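Local coordinates for hypothetical protein (Vibrio sp. DAT722, PDB 2Q73) that probably hydrolyses nucleoside triphosphates to monophosphates and pyrophosphate with the help of magnesium, as a putative house-cleaning enzyme of the MazG family, at residues G53-A56 against E57-D61; G32-S35 against E36-K40. All coordinates share one frame; numbering follows the deposited sequence.

Contact 1 (G53-A56 against E57-D61); sequences GSVA and EELYD. With MG (magnesium ion), chain G.
Ser54 and Glu57 open helix 55-72 by bonding across its first turn. Ser54 is the N-cap: its OG accepts from Glu57 N at 3.0 Å, nearly straight, and also bonds to Leu51 O. Serine suits the place because a short hydroxyl can curl back over the helix start, here held between backbone N and carbonyl carbon (chi1 71°). Glu57 answers in the other direction. Its CB lies against Ser54 OG, the chain then runs out extended, and Glu57 OE1 takes the N-H of Gly53 (N to OE1 3.0 Å) from above the carboxylate plane, 50° out of it. Gly53 itself has a positive phi, readily adopted by a residue without CB.

In Glu58, CB rests near Ser54 O and Val55 O; CG comes within 3.2 Å of Ser54 O, and a bend at chi2 (-48°) folds the carboxylate back toward the helix start. Glu58 OE1 binds magnesium at 2.4 Å, while Glu58 OE2 lies 3.4 Å from Gly53 CA and accepts from a water that is itself a metal ligand. Asp61 OD2 binds the magnesium ion at 2.5 Å; Asp61 OD1 pairs with Lys84 of the second subunit. Glu30 and Glu33 complete the protein ligands. Four carboxylates gathered this closely would be expected to repel one another, and the magnesium ion probably offsets this.

Contact 2 (G32-S35 against E36-K40); sequences GELS and ESIRK. With MG (magnesium ion), chain G.
Ser37 turns its hydroxyl back to Leu34 O through a chi1 of 72°, while Leu34 holds CG anti to its backbone N (chi1 179°), and the next torsion turns CD1 toward Ile38. Both belong to the last turns of helix 20-39, which supplies Glu30 and Glu33 to the magnesium site of this all-helical MazG fold. Leu34 O accepts twice: from Ile38 N at 2.9 Å in the regular i to i+4 bond, and from Ser37 OG at 2.8 Å, which comes in from the flank with a C=O...O angle of 118°. Serine fits here because its hydroxyl is satisfied by the helix itself, leaving a small surface on which Val55 and Glu58 of helix 55-72 can pack.

Leu34 CD1 meets Ile38 CD1 at 3.9 Å, the two side chains crossing at a slant; Leu34 also packs on Leu27, and Ile38 on Phe24, of the second subunit. Ser35, on another flank, bonds through its OG to Phe25 O of the third subunit. Glu33 reaches the metal with an extended chain, Glu33 OE1 lying 2.3 Å from magnesium. A water donates to both Glu33 O and Glu36 OE1, tying backbone to side chain about one turn apart. Just past the helix end, Lys40 NZ reaches back to the other oxygen, Glu36 OE2, in a salt bridge of 3.0 Å, meeting it on its anti side.

Overall arrangement
From the N terminus the chain passes through helix 3-13 and enters helix 20-39, whose final turns hold contact 2. After a linking loop it starts helix 55-72, where contact 1 spans the N-cap and the first turns, and it ends with helix 77-90. The two contacts are in series and neither nests in nor crosses the other; each closes just a local turn. They nevertheless meet side by side, their centres about 9 Å apart: Gly53 O lies 3.3 Å from Ser37 CB, and Val55 CG2 lies 3.4 Å from Ser37 O. The magnesium ion and its water ligand belong to both, joining the two helices, while the second subunit touches each contact.

Contact 1 (G53-A56 against E57-D61)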
loop_
_atom_site.group_PDB
_atom_site.type_symbol
_atom_site.label_atom_id
_atom_site.label_comp_id
_atom_site.label_asym_id
_atom_site.label_seq_id
_atom_site.Cartn_x
_atom_site.Cartn_y
_atom_site.Cartn_z
ATOM N N GLY C 53 0.326 17.394 -5.475
ATOM C CA GLY C 53 1.214 16.310 -5.889
ATOM C C GLY C 53 2.578 16.281 -5.207
ATOM O O GLY C 53 3.391 15.395 -5.494
ATOM N N SER C 54 2.846 17.247 -4.328
ATOM C CA SER C 54 4.106 17.269 -3.589
ATOM C C SER C 54 4.211 16.138 -2.555
ATOM O O SER C 54 3.209 15.610 -2.063
ATOM C CB SER C 54 4.306 18.609 -2.889
ATOM O OG SER C 54 3.395 18.740 -1.811
ATOM N N VAL C 55 5.438 15.775 -2.215
ATOM C CA VAL C 55 5.664 14.812 -1.146
ATOM C C VAL C 55 5.007 15.327 0.148
ATOM O O VAL C 55 4.360 14.557 0.868
ATOM C CB VAL C 55 7.190 14.532 -0.952
ATOM C CG1 VAL C 55 7.432 13.716 0.324
ATOM C CG2 VAL C 55 7.748 13.733 -2.167
ATOM N N ALA C 56 5.150 16.620 0.418
ATOM C CA ALA C 56 4.523 17.259 1.594
ATOM C C ALA C 56 3.017 17.009 1.653
ATOM O O ALA C 56 2.484 16.592 2.697
ATOM C CB ALA C 56 4.823 18.772 1.612
ATOM N N GLU C 57 2.334 17.257 0.537
ATOM C CA GLU C 57 0.886 17.030 0.473
ATOM C C GLU C 57 0.536 15.583 0.730
ATOM O O GLU C 57 -0.375 15.289 1.513
ATOM C CB GLU C 57 0.303 17.484 -0.865
ATOM C CG GLU C 57 -1.015 16.830 -1.222
ATOM C CD GLU C 57 -1.820 17.620 -2.216
ATOM O OE1 GLU C 57 -1.863 17.216 -3.402
ATOM O OE2 GLU C 57 -2.407 18.648 -1.813
ATOM N N GLU C 58 1.259 14.662 0.090
ATOM C CA GLU C 58 0.907 13.258 0.209
ATOM C C GLU C 58 1.184 12.722 1.611
ATOM O O GLU C 58 0.386 11.931 2.118
ATOM C CB GLU C 58 1.593 12.390 -0.872
ATOM C CG GLU C 58 1.417 12.928 -2.311
ATOM C CD GLU C 58 -0.014 13.323 -2.698
ATOM O OE1 GLU C 58 -0.980 12.883 -2.050
ATOM O OE2 GLU C 58 -0.160 14.073 -3.693
ATOM N N LEU C 59 2.285 13.162 2.234
ATOM C CA LEU C 59 2.588 12.799 3.632
ATOM C C LEU C 59 1.503 13.305 4.590
ATOM O O LEU C 59 1.029 12.551 5.452
ATOM C CB LEU C 59 3.969 13.306 4.068
ATOM C CG LEU C 59 5.215 12.575 3.516
ATOM C CD1 LEU C 59 6.483 13.289 3.917
ATOM C CD2 LEU C 59 5.273 11.093 3.932
ATOM N N TYR C 60 1.099 14.560 4.416
ATOM C CA TYR C 60 -0.018 15.097 5.195
ATOM C C TYR C 60 -1.300 14.272 4.946
ATOM O O TYR C 60 -2.032 13.950 5.883
ATOM C CB TYR C 60 -0.280 16.572 4.891
ATOM C CG TYR C 60 -1.409 17.082 5.771
ATOM C CD1 TYR C 60 -1.158 17.514 7.068
ATOM C CD2 TYR C 60 -2.735 17.022 5.336
ATOM C CE1 TYR C 60 -2.213 17.942 7.899
ATOM C CE2 TYR C 60 -3.785 17.428 6.156
ATOM C CZ TYR C 60 -3.517 17.881 7.429
ATOM O OH TYR C 60 -4.563 18.297 8.238
ATOM N N ASP C 61 -1.571 13.931 3.688
ATOM C CA ASP C 61 -2.788 13.191 3.391
ATOM C C ASP C 61 -2.792 11.797 4.037
ATOM O O ASP C 61 -3.838 11.342 4.477
ATOM C CB ASP C 61 -3.016 13.076 1.882
ATOM C CG ASP C 61 -3.335 14.414 1.218
ATOM O OD1 ASP C 61 -3.580 15.430 1.902
ATOM O OD2 ASP C 61 -3.344 14.431 -0.032
HETATM MG MG MG G . -3.415 13.029 -2.056
HETATM O O HOH W 1 -3.028 14.510 -3.893
#

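Contact 2 (G32-S35 against E36-K40)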
loop_
_atom_site.group_PDB
_atom_site.type_symbol
_atom_site.label_atom_id
_atom_site.label_comp_id
_atom_site.label_asym_id
_atom_site.label_seq_id
_atom_site.Cartn_x
_atom_site.Cartn_y
_atom_site.Cartn_z
ATOM N N GLY C 32 -0.485 5.323 -2.175
ATOM C CA GLY C 32 -0.099 5.212 -3.600
ATOM C C GLY C 32 0.304 6.547 -4.196
ATOM O O GLY C 32 1.254 6.635 -4.954
ATOM N N GLU C 33 -0.426 7.600 -3.842
ATOM C CA GLU C 33 -0.060 8.952 -4.289
ATOM C C GLU C 33 1.262 9.382 -3.668
ATOM O O GLU C 33 2.069 10.045 -4.333
ATOM C CB GLU C 33 -1.194 9.933 -3.960
ATOM C CG GLU C 33 -2.433 9.631 -4.808
ATOM C CD GLU C 33 -3.559 10.669 -4.692
ATOM O OE1 GLU C 33 -3.443 11.637 -3.892
ATOM O OE2 GLU C 33 -4.569 10.521 -5.443
ATOM N N LEU C 34 1.501 9.012 -2.405
ATOM C CA LEU C 34 2.813 9.231 -1.799
ATOM C C LEU C 34 3.952 8.570 -2.606
ATOM O O LEU C 34 4.998 9.195 -2.860
ATOM C CB LEU C 34 2.848 8.729 -0.339
ATOM C CG LEU C 34 4.190 8.873 0.410
ATOM C CD1 LEU C 34 4.626 10.360 0.519
ATOM C CD2 LEU C 34 4.063 8.268 1.782
ATOM N N SER C 35 3.749 7.314 -2.984
ATOM C CA SER C 35 4.714 6.594 -3.795
ATOM C C SER C 35 5.087 7.361 -5.049
ATOM O O SER C 35 6.272 7.523 -5.346
ATOM C CB SER C 35 4.129 5.232 -4.160
ATOM O OG SER C 35 5.164 4.448 -4.670
ATOM N N GLU C 36 4.073 7.873 -5.753
ATOM C CA GLU C 36 4.275 8.680 -6.954
ATOM C C GLU C 36 5.071 9.964 -6.673
ATOM O O GLU C 36 6.007 10.280 -7.419
ATOM C CB GLU C 36 2.920 9.032 -7.580
ATOM C CG GLU C 36 3.028 9.721 -8.956
ATOM C CD GLU C 36 1.686 10.168 -9.495
ATOM O OE1 GLU C 36 0.654 10.029 -8.782
ATOM O OE2 GLU C 36 1.670 10.684 -10.632
ATOM N N SER C 37 4.690 10.711 -5.630
ATOM C CA SER C 37 5.399 11.950 -5.267
ATOM C C SER C 37 6.875 11.694 -4.939
ATOM O O SER C 37 7.740 12.490 -5.309
ATOM C CB SER C 37 4.708 12.700 -4.104
ATOM O OG SER C 37 4.889 12.003 -2.867
ATOM N N ILE C 38 7.161 10.585 -4.250
ATOM C CA ILE C 38 8.550 10.232 -3.933
ATOM C C ILE C 38 9.320 9.821 -5.200
ATOM O O ILE C 38 10.452 10.273 -5.420
ATOM C CB ILE C 38 8.639 9.141 -2.814
ATOM C CG1 ILE C 38 8.139 9.737 -1.483
ATOM C CG2 ILE C 38 10.089 8.594 -2.673
ATOM C CD1 ILE C 38 8.057 8.729 -0.304
ATOM N N ARG C 39 8.692 9.008 -6.046
ATOM C CA ARG C 39 9.336 8.574 -7.290
ATOM C C ARG C 39 9.695 9.785 -8.148
ATOM O O ARG C 39 10.754 9.843 -8.763
ATOM C CB ARG C 39 8.403 7.622 -8.051
ATOM C CG ARG C 39 8.956 7.143 -9.379
ATOM C CD ARG C 39 8.025 6.110 -10.047
ATOM N NE ARG C 39 6.667 6.596 -10.305
ATOM C CZ ARG C 39 6.288 7.343 -11.350
ATOM N NH1 ARG C 39 7.162 7.765 -12.270
ATOM N NH2 ARG C 39 5.018 7.690 -11.467
ATOM N N LYS C 40 8.799 10.768 -8.161
ATOM C CA LYS C 40 9.007 11.963 -8.963
ATOM C C LYS C 40 9.912 13.018 -8.301
ATOM O O LYS C 40 10.203 14.074 -8.897
ATOM C CB LYS C 40 7.644 12.561 -9.332
ATOM C CG LYS C 40 6.887 11.726 -10.343
ATOM C CD LYS C 40 5.535 12.355 -10.653
ATOM C CE LYS C 40 4.835 11.658 -11.804
ATOM N NZ LYS C 40 3.555 12.363 -12.191
HETATM MG MG MG G . -3.415 13.029 -2.056
HETATM O O HOH W 2 1.109 11.944 -6.266
HETATM O O HOH W 1 -3.028 14.510 -3.893
#